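Local coordinates for glutathione uptake transporter (Shewanella oneidensis, PDB 4UVM), which probably couples proton movement to the uptake of small peptides across the membrane, as a major facilitator superfamily transporter of the proton-dependent oligopeptide (POT) family, at residues A[294-298]-A[433-438]; A[244-249]-A[263-268]; A[232-237]-A[274-279]; A[66-70]-A[117-121]. Numbering follows the deposited sequence.

Contact 1. Residues A[294-298]-A[433-438]. With 78N ((2R)-2,3-dihydroxypropyl(7Z)-pentadec-7-enoate), chain E.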
loop_
_atom_site.group_PDB
_atom_site.type_symbol
_atom_site.label_atom_id
_atom_site.label_comp_id
_atom_site.label_asym_id
_atom_site.label_seq_id
_atom_site.Cartn_x
_atom_site.Cartn_y
_atom_site.Cartn_z
ATOM N N GLY A 294 9.004 -2.325 24.596
ATOM C CA GLY A 294 9.018 -2.445 23.149
ATOM C C GLY A 294 7.653 -2.190 22.538
ATOM O O GLY A 294 7.537 -1.503 21.524
ATOM N N VAL A 295 6.616 -2.748 23.158
ATOM C CA VAL A 295 5.247 -2.524 22.709
ATOM C C VAL A 295 4.908 -1.038 22.775
ATOM O O VAL A 295 4.218 -0.509 21.906
ATOM C CB VAL A 295 4.236 -3.334 23.547
ATOM C CG1 VAL A 295 2.808 -2.935 23.203
ATOM C CG2 VAL A 295 4.437 -4.821 23.323
ATOM N N ARG A 296 5.410 -0.364 23.803
ATOM C CA ARG A 296 5.233 1.078 23.920
ATOM C C ARG A 296 5.882 1.790 22.736
ATOM O O ARG A 296 5.336 2.761 22.212
ATOM C CB ARG A 296 5.818 1.591 25.240
ATOM C CG ARG A 296 5.850 3.109 25.366
ATOM C CD ARG A 296 4.467 3.717 25.188
ATOM N NE ARG A 296 3.568 3.390 26.292
ATOM C CZ ARG A 296 2.313 3.817 26.382
ATOM N NH1 ARG A 296 1.803 4.589 25.433
ATOM N NH2 ARG A 296 1.568 3.473 27.426
ATOM N N SER A 297 7.042 1.295 22.313
ATOM C CA SER A 297 7.748 1.865 21.171
ATOM C C SER A 297 6.935 1.707 19.891
ATOM O O SER A 297 6.849 2.629 19.081
ATOM C CB SER A 297 9.122 1.209 20.998
ATOM O OG SER A 297 9.970 1.498 22.094
ATOM N N VAL A 298 6.340 0.531 19.720
ATOM C CA VAL A 298 5.526 0.239 18.548
ATOM C C VAL A 298 4.272 1.109 18.523
ATOM O O VAL A 298 3.929 1.682 17.491
ATOM C CB VAL A 298 5.128 -1.252 18.500
ATOM C CG1 VAL A 298 4.064 -1.493 17.447
ATOM C CG2 VAL A 298 6.345 -2.108 18.224
ATOM N N GLN A 433 13.642 2.246 15.606
ATOM C CA GLN A 433 12.960 2.868 16.739
ATOM C C GLN A 433 12.482 1.866 17.779
ATOM O O GLN A 433 12.282 2.215 18.945
ATOM C CB GLN A 433 11.772 3.697 16.250
ATOM C CG GLN A 433 12.173 4.936 15.487
ATOM C CD GLN A 433 13.099 5.825 16.286
ATOM O OE1 GLN A 433 14.252 6.037 15.909
ATOM N NE2 GLN A 433 12.603 6.350 17.401
ATOM N N ALA A 434 12.292 0.625 17.352
ATOM C CA ALA A 434 11.760 -0.408 18.226
ATOM C C ALA A 434 12.691 -1.611 18.255
ATOM O O ALA A 434 13.434 -1.841 17.300
ATOM C CB ALA A 434 10.365 -0.821 17.768
ATOM N N PRO A 435 12.664 -2.371 19.364
ATOM C CA PRO A 435 13.404 -3.627 19.517
ATOM C C PRO A 435 13.283 -4.555 18.308
ATOM O O PRO A 435 12.228 -4.610 17.671
ATOM C CB PRO A 435 12.749 -4.258 20.743
ATOM C CG PRO A 435 12.346 -3.091 21.568
ATOM C CD PRO A 435 11.980 -1.989 20.614
ATOM N N LYS A 436 14.362 -5.273 18.011
ATOM C CA LYS A 436 14.436 -6.169 16.858
ATOM C C LYS A 436 13.277 -7.166 16.786
ATOM O O LYS A 436 12.840 -7.545 15.700
ATOM C CB LYS A 436 15.769 -6.925 16.877
ATOM C CG LYS A 436 15.906 -7.990 15.801
ATOM C CD LYS A 436 17.195 -8.777 15.965
ATOM C CE LYS A 436 17.099 -10.131 15.278
ATOM N NZ LYS A 436 16.018 -10.968 15.875
ATOM N N ALA A 437 12.774 -7.580 17.945
ATOM C CA ALA A 437 11.695 -8.561 18.004
ATOM C C ALA A 437 10.411 -8.021 17.388
ATOM O O ALA A 437 9.552 -8.785 16.950
ATOM C CB ALA A 437 11.449 -8.987 19.442
ATOM N N MET A 438 10.289 -6.701 17.349
ATOM C CA MET A 438 9.081 -6.061 16.848
ATOM C C MET A 438 9.121 -5.818 15.339
ATOM O O MET A 438 8.205 -5.213 14.784
ATOM C CB MET A 438 8.848 -4.740 17.587
ATOM C CG MET A 438 8.591 -4.903 19.073
ATOM S SD MET A 438 7.124 -5.898 19.397
ATOM C CE MET A 438 7.140 -5.972 21.183
HETATM O O22 78N E . 1.763 7.678 23.442
HETATM C C19 78N E . 1.375 7.274 22.179
HETATM C C18 78N E . 0.943 5.859 22.029
HETATM O O20 78N E . 0.931 5.277 23.275
HETATM C C17 78N E . -0.430 5.770 21.441
HETATM O O16 78N E . -0.633 4.850 20.421
HETATM C C8 78N E . -1.913 4.507 20.041
HETATM O O15 78N E . -2.869 4.966 20.654
HETATM C C7 78N E . -2.132 3.566 18.879
HETATM C C6 78N E . -3.361 3.733 18.024
HETATM C C5 78N E . -3.257 4.563 16.769
HETATM C C4 78N E . -3.710 3.944 15.473
HETATM C C3 78N E . -5.177 4.002 15.144
HETATM C C2 78N E . -5.879 5.324 15.365
HETATM C C1 78N E . -6.720 5.854 14.400
HETATM C C9 78N E . -6.964 5.128 13.096
HETATM C C10 78N E . -7.058 5.968 11.855
HETATM C C11 78N E . -7.556 7.373 12.014
HETATM C C12 78N E . -9.026 7.574 12.200
HETATM C C13 78N E . -9.497 8.927 12.614
HETATM C C15 78N E . -10.039 10.511 14.560
HETATM C C14 78N E . -9.288 9.325 14.044
#
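Helical segment 294-298, with Val298 N bonded to Gly294 O at 3.0 Å, meets the connection that runs from Gln433 through an extended Ala434 and Pro435 into a short 3-10 turn at 436-438, held by Met438 N to Pro435 O at 2.9 Å. The backbones approach closest at Ser297 and Ala434 (CA to CA 5.5 Å) and at Gly294 and Pro435 (CA to CA 5.8 Å). Without a side chain, Gly294 lets the proline ring lie against the helix, CA to Pro435 CG 3.7 Å; a CB there would be tight against that ring. Met438 folds back with chi1 and chi2 both m and spans one turn: its CE meets Val295 CG2 at 3.6 Å and its CG meets Val298 CG2 at 3.7 Å. Ala434 CB packs on Ser297 CB at 4.0 Å. No hydrogen bond crosses the contact. Arg296 points elsewhere; its NH1 lies 2.4 Å from O20 of 78N and is hydrogen-bonded to Ser277 OG, while Val295 and Val298 reach Phe215 of helix 215-224. In the POT fold this is the start of the seventh core transmembrane helix, packed against the loop linking the tenth and eleventh within the C-terminal six-helix bundle.

Contact 2. Residues A[244-249]-A[263-268]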
loop_
_atom_site.group_PDB
_atom_site.type_symbol
_atom_site.label_atom_id
_atom_site.label_comp_id
_atom_site.label_asym_id
_atom_site.label_seq_id
_atom_site.Cartn_x
_atom_site.Cartn_y
_atom_site.Cartn_z
ATOM N N SER A 244 -18.671 -0.379 17.856
ATOM C CA SER A 244 -18.533 0.500 16.698
ATOM C C SER A 244 -18.362 -0.283 15.405
ATOM O O SER A 244 -18.977 0.040 14.387
ATOM C CB SER A 244 -17.348 1.444 16.885
ATOM O OG SER A 244 -17.553 2.298 17.993
ATOM N N ALA A 245 -17.515 -1.306 15.449
ATOM C CA ALA A 245 -17.293 -2.165 14.294
ATOM C C ALA A 245 -18.607 -2.784 13.845
ATOM O O ALA A 245 -18.879 -2.887 12.649
ATOM C CB ALA A 245 -16.279 -3.247 14.619
ATOM N N ALA A 246 -19.423 -3.183 14.816
ATOM C CA ALA A 246 -20.722 -3.781 14.530
ATOM C C ALA A 246 -21.642 -2.773 13.854
ATOM O O ALA A 246 -22.447 -3.134 12.999
ATOM C CB ALA A 246 -21.356 -4.311 15.807
ATOM N N TYR A 247 -21.510 -1.506 14.238
ATOM C CA TYR A 247 -22.293 -0.437 13.631
ATOM C C TYR A 247 -21.837 -0.174 12.201
ATOM O O TYR A 247 -22.604 0.327 11.378
ATOM C CB TYR A 247 -22.190 0.846 14.456
ATOM C CG TYR A 247 -22.995 2.000 13.894
ATOM C CD1 TYR A 247 -24.358 1.873 13.663
ATOM C CD2 TYR A 247 -22.396 3.222 13.613
ATOM C CE1 TYR A 247 -25.100 2.925 13.156
ATOM C CE2 TYR A 247 -23.128 4.282 13.108
ATOM C CZ TYR A 247 -24.482 4.128 12.880
ATOM O OH TYR A 247 -25.222 5.177 12.377
ATOM N N ALA A 248 -20.582 -0.506 11.914
ATOM C CA ALA A 248 -20.045 -0.359 10.567
ATOM C C ALA A 248 -20.377 -1.587 9.727
ATOM O O ALA A 248 -20.679 -1.479 8.537
ATOM C CB ALA A 248 -18.542 -0.135 10.610
ATOM N N LEU A 249 -20.324 -2.753 10.362
ATOM C CA LEU A 249 -20.632 -4.012 9.695
ATOM C C LEU A 249 -22.105 -4.104 9.305
ATOM O O LEU A 249 -22.443 -4.666 8.264
ATOM C CB LEU A 249 -20.251 -5.191 10.589
ATOM C CG LEU A 249 -19.459 -6.317 9.924
ATOM C CD1 LEU A 249 -18.184 -5.775 9.296
ATOM C CD2 LEU A 249 -19.138 -7.404 10.939
ATOM N N CYS A 263 -13.552 -0.731 7.807
ATOM C CA CYS A 263 -14.011 0.185 8.847
ATOM C C CYS A 263 -14.042 -0.522 10.192
ATOM O O CYS A 263 -13.581 0.016 11.200
ATOM C CB CYS A 263 -15.397 0.741 8.518
ATOM S SG CYS A 263 -15.421 1.929 7.163
ATOM N N ALA A 264 -14.583 -1.735 10.195
ATOM C CA ALA A 264 -14.621 -2.552 11.397
ATOM C C ALA A 264 -13.206 -2.819 11.889
ATOM O O ALA A 264 -12.899 -2.615 13.062
ATOM C CB ALA A 264 -15.349 -3.857 11.132
ATOM N N MET A 265 -12.348 -3.258 10.976
ATOM C CA MET A 265 -10.966 -3.577 11.305
ATOM C C MET A 265 -10.233 -2.374 11.891
ATOM O O MET A 265 -9.499 -2.502 12.871
ATOM C CB MET A 265 -10.231 -4.080 10.065
ATOM C CG MET A 265 -8.810 -4.533 10.337
ATOM S SD MET A 265 -7.812 -4.605 8.840
ATOM C CE MET A 265 -7.600 -2.863 8.491
ATOM N N VAL A 266 -10.439 -1.208 11.286
ATOM C CA VAL A 266 -9.788 0.018 11.738
ATOM C C VAL A 266 -10.276 0.433 13.121
ATOM O O VAL A 266 -9.475 0.722 14.012
ATOM C CB VAL A 266 -10.019 1.175 10.746
ATOM C CG1 VAL A 266 -9.659 2.511 11.386
ATOM C CG2 VAL A 266 -9.213 0.951 9.478
ATOM N N LEU A 267 -11.593 0.455 13.297
ATOM C CA LEU A 267 -12.188 0.821 14.578
ATOM C C LEU A 267 -11.735 -0.115 15.690
ATOM O O LEU A 267 -11.417 0.330 16.793
ATOM C CB LEU A 267 -13.714 0.810 14.487
ATOM C CG LEU A 267 -14.351 1.884 13.609
ATOM C CD1 LEU A 267 -15.841 1.631 13.485
ATOM C CD2 LEU A 267 -14.076 3.266 14.175
ATOM N N VAL A 268 -11.707 -1.411 15.397
ATOM C CA VAL A 268 -11.296 -2.402 16.383
ATOM C C VAL A 268 -9.853 -2.168 16.801
ATOM O O VAL A 268 -9.578 -1.936 17.977
ATOM C CB VAL A 268 -11.457 -3.841 15.855
ATOM C CG1 VAL A 268 -10.680 -4.816 16.722
ATOM C CG2 VAL A 268 -12.931 -4.224 15.820
#
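Alanines at the centre let two antiparallel helices come close, their axes 8.1 Å apart at 170°. The tightest point is Ala245 opposite Ala264, whose CA atoms are only 4.0 Å apart and whose CB atoms touch at 3.7 Å. From there the Ala245 methyl sits beside Ala264 and Val268, reaching Val268 CG2 at 3.7 Å. The main bump from the other helix is Leu267: its CD1 drops into a shallow hollow floored by backbone and small side chains, 3.6 Å from Ser244 O, 3.7 Å from Ser244 CB and 4.3 Å from Ala248 CB. One turn along, Ala248 CB fits against Cys263 CB at 3.9 Å. Leu249 closes the margin by bending its branched end over Ala264, CD1 to CB 3.9 Å. The contact is van der Waals packing with no hydrogen bond between the segments; Ser244 OG turns back to Ile240 O in its own helix. Val266, out of reach of the partner, packs on helix 439-463, which Cys263 also touches, and Val268 touches a bound 78N lipid. Helices 233-250 and 257-278 together make the transmembrane hairpin that bacterial POT transporters carry between the two six-helix bundles of the major facilitator fold.

Contact 3. Residues A[232-237]-A[274-279]. With 78N ((2R)-2,3-dihydroxypropyl(7Z)-pentadec-7-enoate), chain E.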
loop_
_atom_site.group_PDB
_atom_site.type_symbol
_atom_site.label_atom_id
_atom_site.label_comp_id
_atom_site.label_asym_id
_atom_site.label_seq_id
_atom_site.Cartn_x
_atom_site.Cartn_y
_atom_site.Cartn_z
ATOM N N ASN A 232 -11.541 -0.352 34.584
ATOM C CA ASN A 232 -10.728 -0.500 33.383
ATOM C C ASN A 232 -11.286 0.291 32.200
ATOM O O ASN A 232 -12.168 -0.182 31.481
ATOM C CB ASN A 232 -10.582 -1.979 33.011
ATOM C CG ASN A 232 -11.901 -2.730 33.060
ATOM O OD1 ASN A 232 -12.959 -2.145 33.302
ATOM N ND2 ASN A 232 -11.844 -4.035 32.826
ATOM N N ILE A 233 -10.771 1.505 32.014
ATOM C CA ILE A 233 -11.155 2.335 30.878
ATOM C C ILE A 233 -10.732 1.652 29.584
ATOM O O ILE A 233 -11.447 1.694 28.583
ATOM C CB ILE A 233 -10.523 3.740 30.953
ATOM C CG1 ILE A 233 -10.868 4.413 32.281
ATOM C CG2 ILE A 233 -10.986 4.599 29.790
ATOM C CD1 ILE A 233 -10.383 5.846 32.381
ATOM N N GLY A 234 -9.570 1.006 29.627
ATOM C CA GLY A 234 -9.004 0.339 28.470
ATOM C C GLY A 234 -9.892 -0.732 27.867
ATOM O O GLY A 234 -10.019 -0.822 26.645
ATOM N N LEU A 235 -10.511 -1.542 28.719
ATOM C CA LEU A 235 -11.365 -2.621 28.238
ATOM C C LEU A 235 -12.705 -2.081 27.743
ATOM O O LEU A 235 -13.345 -2.685 26.883
ATOM C CB LEU A 235 -11.583 -3.671 29.331
ATOM C CG LEU A 235 -12.185 -5.000 28.858
ATOM C CD1 LEU A 235 -11.397 -5.586 27.687
ATOM C CD2 LEU A 235 -12.260 -5.996 30.005
ATOM N N VAL A 236 -13.126 -0.942 28.283
ATOM C CA VAL A 236 -14.356 -0.301 27.825
ATOM C C VAL A 236 -14.199 0.162 26.381
ATOM O O VAL A 236 -15.086 -0.043 25.554
ATOM C CB VAL A 236 -14.751 0.902 28.709
ATOM C CG1 VAL A 236 -15.901 1.667 28.079
ATOM C CG2 VAL A 236 -15.123 0.435 30.109
ATOM N N LEU A 237 -13.057 0.778 26.086
ATOM C CA LEU A 237 -12.747 1.233 24.733
ATOM C C LEU A 237 -12.732 0.065 23.754
ATOM O O LEU A 237 -13.189 0.188 22.617
ATOM C CB LEU A 237 -11.400 1.955 24.705
ATOM C CG LEU A 237 -11.305 3.224 25.551
ATOM C CD1 LEU A 237 -9.901 3.796 25.498
ATOM C CD2 LEU A 237 -12.321 4.248 25.080
ATOM N N ALA A 274 -5.821 2.085 21.496
ATOM C CA ALA A 274 -5.927 3.233 22.390
ATOM C C ALA A 274 -6.070 2.776 23.840
ATOM O O ALA A 274 -5.390 3.287 24.738
ATOM C CB ALA A 274 -7.098 4.108 21.993
ATOM N N GLY A 275 -6.959 1.810 24.057
ATOM C CA GLY A 275 -7.216 1.281 25.384
ATOM C C GLY A 275 -6.005 0.635 26.031
ATOM O O GLY A 275 -5.752 0.831 27.219
ATOM N N ALA A 276 -5.250 -0.131 25.249
ATOM C CA ALA A 276 -4.069 -0.814 25.765
ATOM C C ALA A 276 -2.985 0.180 26.173
ATOM O O ALA A 276 -2.210 -0.084 27.091
ATOM C CB ALA A 276 -3.529 -1.790 24.739
ATOM N N SER A 277 -2.936 1.317 25.490
ATOM C CA SER A 277 -1.942 2.342 25.786
ATOM C C SER A 277 -2.184 2.958 27.165
ATOM O O SER A 277 -1.236 3.286 27.883
ATOM C CB SER A 277 -1.957 3.427 24.711
ATOM O OG SER A 277 -0.862 4.312 24.869
ATOM N N LEU A 278 -3.456 3.108 27.525
ATOM C CA LEU A 278 -3.832 3.654 28.826
ATOM C C LEU A 278 -3.401 2.740 29.966
ATOM O O LEU A 278 -3.001 3.202 31.035
ATOM C CB LEU A 278 -5.345 3.876 28.901
ATOM C CG LEU A 278 -5.980 4.898 27.961
ATOM C CD1 LEU A 278 -7.470 4.996 28.239
ATOM C CD2 LEU A 278 -5.307 6.254 28.112
ATOM N N GLN A 279 -3.486 1.438 29.721
ATOM C CA GLN A 279 -3.324 0.444 30.769
ATOM C C GLN A 279 -2.079 -0.419 30.583
ATOM O O GLN A 279 -2.015 -1.543 31.085
ATOM C CB GLN A 279 -4.564 -0.448 30.820
ATOM C CG GLN A 279 -5.827 0.266 31.246
ATOM C CD GLN A 279 -7.019 -0.664 31.325
ATOM O OE1 GLN A 279 -8.140 -0.234 31.604
ATOM N NE2 GLN A 279 -6.786 -1.948 31.076
HETATM O O22 78N E . 1.763 7.678 23.442
HETATM C C19 78N E . 1.375 7.274 22.179
HETATM C C18 78N E . 0.943 5.859 22.029
HETATM O O20 78N E . 0.931 5.277 23.275
HETATM C C17 78N E . -0.430 5.770 21.441
HETATM O O16 78N E . -0.633 4.850 20.421
HETATM C C8 78N E . -1.913 4.507 20.041
HETATM O O15 78N E . -2.869 4.966 20.654
HETATM C C7 78N E . -2.132 3.566 18.879
HETATM C C6 78N E . -3.361 3.733 18.024
HETATM C C5 78N E . -3.257 4.563 16.769
HETATM C C4 78N E . -3.710 3.944 15.473
HETATM C C3 78N E . -5.177 4.002 15.144
HETATM C C2 78N E . -5.879 5.324 15.365
HETATM C C1 78N E . -6.720 5.854 14.400
HETATM C C9 78N E . -6.964 5.128 13.096
HETATM C C10 78N E . -7.058 5.968 11.855
HETATM C C11 78N E . -7.556 7.373 12.014
HETATM C C12 78N E . -9.026 7.574 12.200
HETATM C C13 78N E . -9.497 8.927 12.614
HETATM C C15 78N E . -10.039 10.511 14.560
HETATM C C14 78N E . -9.288 9.325 14.044
#
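Gln279 is stretched out across the gap between two antiparallel helix ends, with chi1 m and chi2 and chi3 near 180°, so that its amide arrives at the opposite backbone. OE1 accepts a hydrogen bond from Gly234 N at 2.7 Å, in the first turn of helix 233-250; NE2 is bonded to Ala222 O. Asn232, at the N-cap position with chi1 p, makes no capping bond with its side chain, which leads away from the partner helix. Beside the amide the two backbones are in direct contact: Gly234 CA and Gly275 CA are 3.7 Å apart, and the short axes approach to 7.6 Å at 175°. A CB on Gly234 would clash with Gly275 O and the Gln279 amide, and one on Gly275 would run into Gly234 O. Leu237 and Leu278 share the mt rotamer and meet through their CD1 atoms at 3.9 Å, while Ile233, also mt, brings CG2 to 3.9 Å from Leu278 CD1. Leu237 CD1 further lies over Gly275 CA at 3.7 Å. On the side of the helix away from 232-237, Ser277 (chi1 t) places OG 2.6 Å from O20 of 78N, in a hydrogen bond. The chemistry implies a glycine-mediated close approach with leucine packing along one margin, tied at the helix ends by a polar bond that gives a buried first-turn amide an acceptor its own helix does not supply.

Contact 4. Residues A[66-70]-A[117-121]. With 78M ((2S)-2,3-dihydroxypropyl(7Z)-pentadec-7-enoate), chain B.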
loop_
_atom_site.group_PDB
_atom_site.type_symbol
_atom_site.label_atom_id
_atom_site.label_comp_id
_atom_site.label_asym_id
_atom_site.label_seq_id
_atom_site.Cartn_x
_atom_site.Cartn_y
_atom_site.Cartn_z
ATOM N N GLY A 66 -7.222 -5.432 -0.614
ATOM C CA GLY A 66 -6.941 -6.839 -0.406
ATOM C C GLY A 66 -5.490 -7.194 -0.675
ATOM O O GLY A 66 -4.945 -8.118 -0.074
ATOM N N VAL A 67 -4.863 -6.454 -1.583
ATOM C CA VAL A 67 -3.473 -6.703 -1.940
ATOM C C VAL A 67 -2.557 -6.388 -0.762
ATOM O O VAL A 67 -1.610 -7.123 -0.486
ATOM C CB VAL A 67 -3.051 -5.873 -3.173
ATOM C CG1 VAL A 67 -1.544 -5.912 -3.373
ATOM C CG2 VAL A 67 -3.766 -6.377 -4.416
ATOM N N TYR A 68 -2.859 -5.304 -0.055
ATOM C CA TYR A 68 -2.059 -4.895 1.094
ATOM C C TYR A 68 -2.697 -5.283 2.428
ATOM O O TYR A 68 -2.335 -4.749 3.475
ATOM C CB TYR A 68 -1.808 -3.387 1.049
ATOM C CG TYR A 68 -0.845 -2.968 -0.038
ATOM C CD1 TYR A 68 0.529 -3.029 0.166
ATOM C CD2 TYR A 68 -1.306 -2.515 -1.270
ATOM C CE1 TYR A 68 1.416 -2.650 -0.823
ATOM C CE2 TYR A 68 -0.425 -2.132 -2.266
ATOM C CZ TYR A 68 0.936 -2.203 -2.035
ATOM O OH TYR A 68 1.823 -1.826 -3.017
ATOM N N PHE A 69 -3.648 -6.210 2.390
ATOM C CA PHE A 69 -4.234 -6.752 3.611
ATOM C C PHE A 69 -3.789 -8.188 3.814
ATOM O O PHE A 69 -3.441 -8.600 4.918
ATOM C CB PHE A 69 -5.763 -6.692 3.571
ATOM C CG PHE A 69 -6.425 -7.538 4.623
ATOM C CD1 PHE A 69 -6.535 -7.082 5.927
ATOM C CD2 PHE A 69 -6.926 -8.794 4.314
ATOM C CE1 PHE A 69 -7.136 -7.858 6.900
ATOM C CE2 PHE A 69 -7.527 -9.575 5.284
ATOM C CZ PHE A 69 -7.633 -9.105 6.578
ATOM N N PHE A 70 -3.802 -8.942 2.722
ATOM C CA PHE A 70 -3.478 -10.361 2.743
ATOM C C PHE A 70 -2.021 -10.753 3.056
ATOM O O PHE A 70 -1.753 -11.940 3.244
ATOM C CB PHE A 70 -3.888 -10.980 1.405
ATOM C CG PHE A 70 -5.362 -11.242 1.292
ATOM C CD1 PHE A 70 -6.081 -11.690 2.388
ATOM C CD2 PHE A 70 -6.034 -11.027 0.101
ATOM C CE1 PHE A 70 -7.438 -11.930 2.294
ATOM C CE2 PHE A 70 -7.395 -11.265 -0.000
ATOM C CZ PHE A 70 -8.095 -11.717 1.099
ATOM N N PHE A 117 -9.960 -11.081 -6.616
ATOM C CA PHE A 117 -9.811 -11.579 -5.255
ATOM C C PHE A 117 -8.662 -12.580 -5.144
ATOM O O PHE A 117 -7.875 -12.529 -4.201
ATOM C CB PHE A 117 -11.122 -12.223 -4.790
ATOM C CG PHE A 117 -11.066 -12.796 -3.402
ATOM C CD1 PHE A 117 -11.324 -12.001 -2.298
ATOM C CD2 PHE A 117 -10.768 -14.137 -3.200
ATOM C CE1 PHE A 117 -11.280 -12.528 -1.019
ATOM C CE2 PHE A 117 -10.721 -14.671 -1.925
ATOM C CZ PHE A 117 -10.979 -13.865 -0.833
ATOM N N LEU A 118 -8.572 -13.488 -6.111
ATOM C CA LEU A 118 -7.535 -14.513 -6.106
ATOM C C LEU A 118 -6.155 -13.917 -6.366
ATOM O O LEU A 118 -5.147 -14.430 -5.882
ATOM C CB LEU A 118 -7.842 -15.593 -7.146
ATOM C CG LEU A 118 -9.142 -16.385 -6.968
ATOM C CD1 LEU A 118 -9.362 -17.331 -8.141
ATOM C CD2 LEU A 118 -9.138 -17.152 -5.655
ATOM N N ILE A 119 -6.112 -12.836 -7.134
ATOM C CA ILE A 119 -4.857 -12.146 -7.395
ATOM C C ILE A 119 -4.412 -11.386 -6.151
ATOM O O ILE A 119 -3.236 -11.396 -5.793
ATOM C CB ILE A 119 -4.978 -11.176 -8.583
ATOM C CG1 ILE A 119 -5.276 -11.952 -9.867
ATOM C CG2 ILE A 119 -3.702 -10.358 -8.746
ATOM C CD1 ILE A 119 -5.489 -11.071 -11.073
ATOM N N ALA A 120 -5.364 -10.736 -5.490
ATOM C CA ALA A 120 -5.085 -10.024 -4.251
ATOM C C ALA A 120 -4.645 -11.004 -3.168
ATOM O O ALA A 120 -3.806 -10.686 -2.326
ATOM C CB ALA A 120 -6.307 -9.244 -3.803
ATOM N N LEU A 121 -5.215 -12.202 -3.204
ATOM C CA LEU A 121 -4.874 -13.242 -2.243
ATOM C C LEU A 121 -3.488 -13.808 -2.520
ATOM O O LEU A 121 -2.719 -14.078 -1.600
ATOM C CB LEU A 121 -5.919 -14.356 -2.275
ATOM C CG LEU A 121 -5.803 -15.446 -1.211
ATOM C CD1 LEU A 121 -5.755 -14.833 0.179
ATOM C CD2 LEU A 121 -6.966 -16.413 -1.327
HETATM O O21 78M B . -19.642 -3.187 -7.267
HETATM C C20 78M B . -19.131 -1.919 -7.067
HETATM C C18 78M B . -18.757 -1.536 -5.676
HETATM O O19 78M B . -18.699 -0.163 -5.578
HETATM C C17 78M B . -17.427 -2.113 -5.308
HETATM O O2 78M B . -16.995 -3.215 -6.029
HETATM C C1 78M B . -16.192 -4.154 -5.415
HETATM O O1 78M B . -16.009 -4.107 -4.204
HETATM C C2 78M B . -15.531 -5.240 -6.225
HETATM C C3 78M B . -14.083 -5.518 -5.936
HETATM C C4 78M B . -13.629 -6.951 -5.988
HETATM C C5 78M B . -12.185 -7.242 -5.699
HETATM C C6 78M B . -11.820 -7.528 -4.268
HETATM C C7 78M B . -10.501 -8.221 -4.012
HETATM C C8 78M B . -10.022 -8.359 -2.722
HETATM C C9 78M B . -10.803 -7.823 -1.545
HETATM C C10 78M B . -10.386 -8.308 -0.186
HETATM C C11 78M B . -11.117 -7.750 0.995
HETATM C C12 78M B . -10.372 -7.553 2.276
HETATM C C13 78M B . -11.127 -6.877 3.368
HETATM C C15 78M B . -9.952 -6.069 5.492
HETATM C C14 78M B . -10.722 -7.137 4.787
#
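The Phe70 ring is held on one face and along its edge by three residues of one helix, Phe117, Ala120 and Leu121. Leu121 CD1 stands over its face, 3.6 Å from the centroid and 5° off the normal, a nearly ideal CH-pi contact. Its edge meets Ala120 O, with CD2 to O at 3.3 Å, and the same ring directs an edge toward the face of Phe117 in an offset edge-to-face pair, centroids 5.7 Å apart and planes at 87°. Helix 49-67 ends shortly before Phe70, the backbone leaving helical geometry at Tyr68. In the major facilitator fold this is the second transmembrane helix, interrupted midway, packing against the fourth within the N-terminal bundle. Three residues earlier in the chain, Val67 lies 4.4 Å from Ala120 between CA atoms, and Val67 CG2 touches Ala120 CB at 3.9 Å. The acyl chain of the lipid 78M runs alongside, with C7 3.6 Å from Phe117 CA, C10 3.8 Å from Gly66 CA and C15 3.6 Å from Phe69 CD1. A CB on Gly66 would clash with C8 of that chain. At the break, Val67 O is hydrogen-bonded to Lys127 NZ, and the Tyr68 ring makes a cation-pi contact with Lys127.

Contacts 2 and 3 are two levels of one hairpin, helices 233-250 and 257-278, their centres about 17 Å apart, with contact 3 at the open ends. From there contact 3 reaches contact 1 directly: Arg296 NH1 lies 2.7 Å from Ser277 OG, a probable hydrogen bond, and both residues approach the same 78N headgroup, although the contact centres are about 20 Å apart. At the other level, Met265 SD packs on Phe69 CE1 at 3.8 Å, joining contact 2 to contact 4, which holds the 78M tail. Contacts 3 and 4 do not touch, with nearest atoms about 18 Å apart. The hairpin thus touches parts of both bundles.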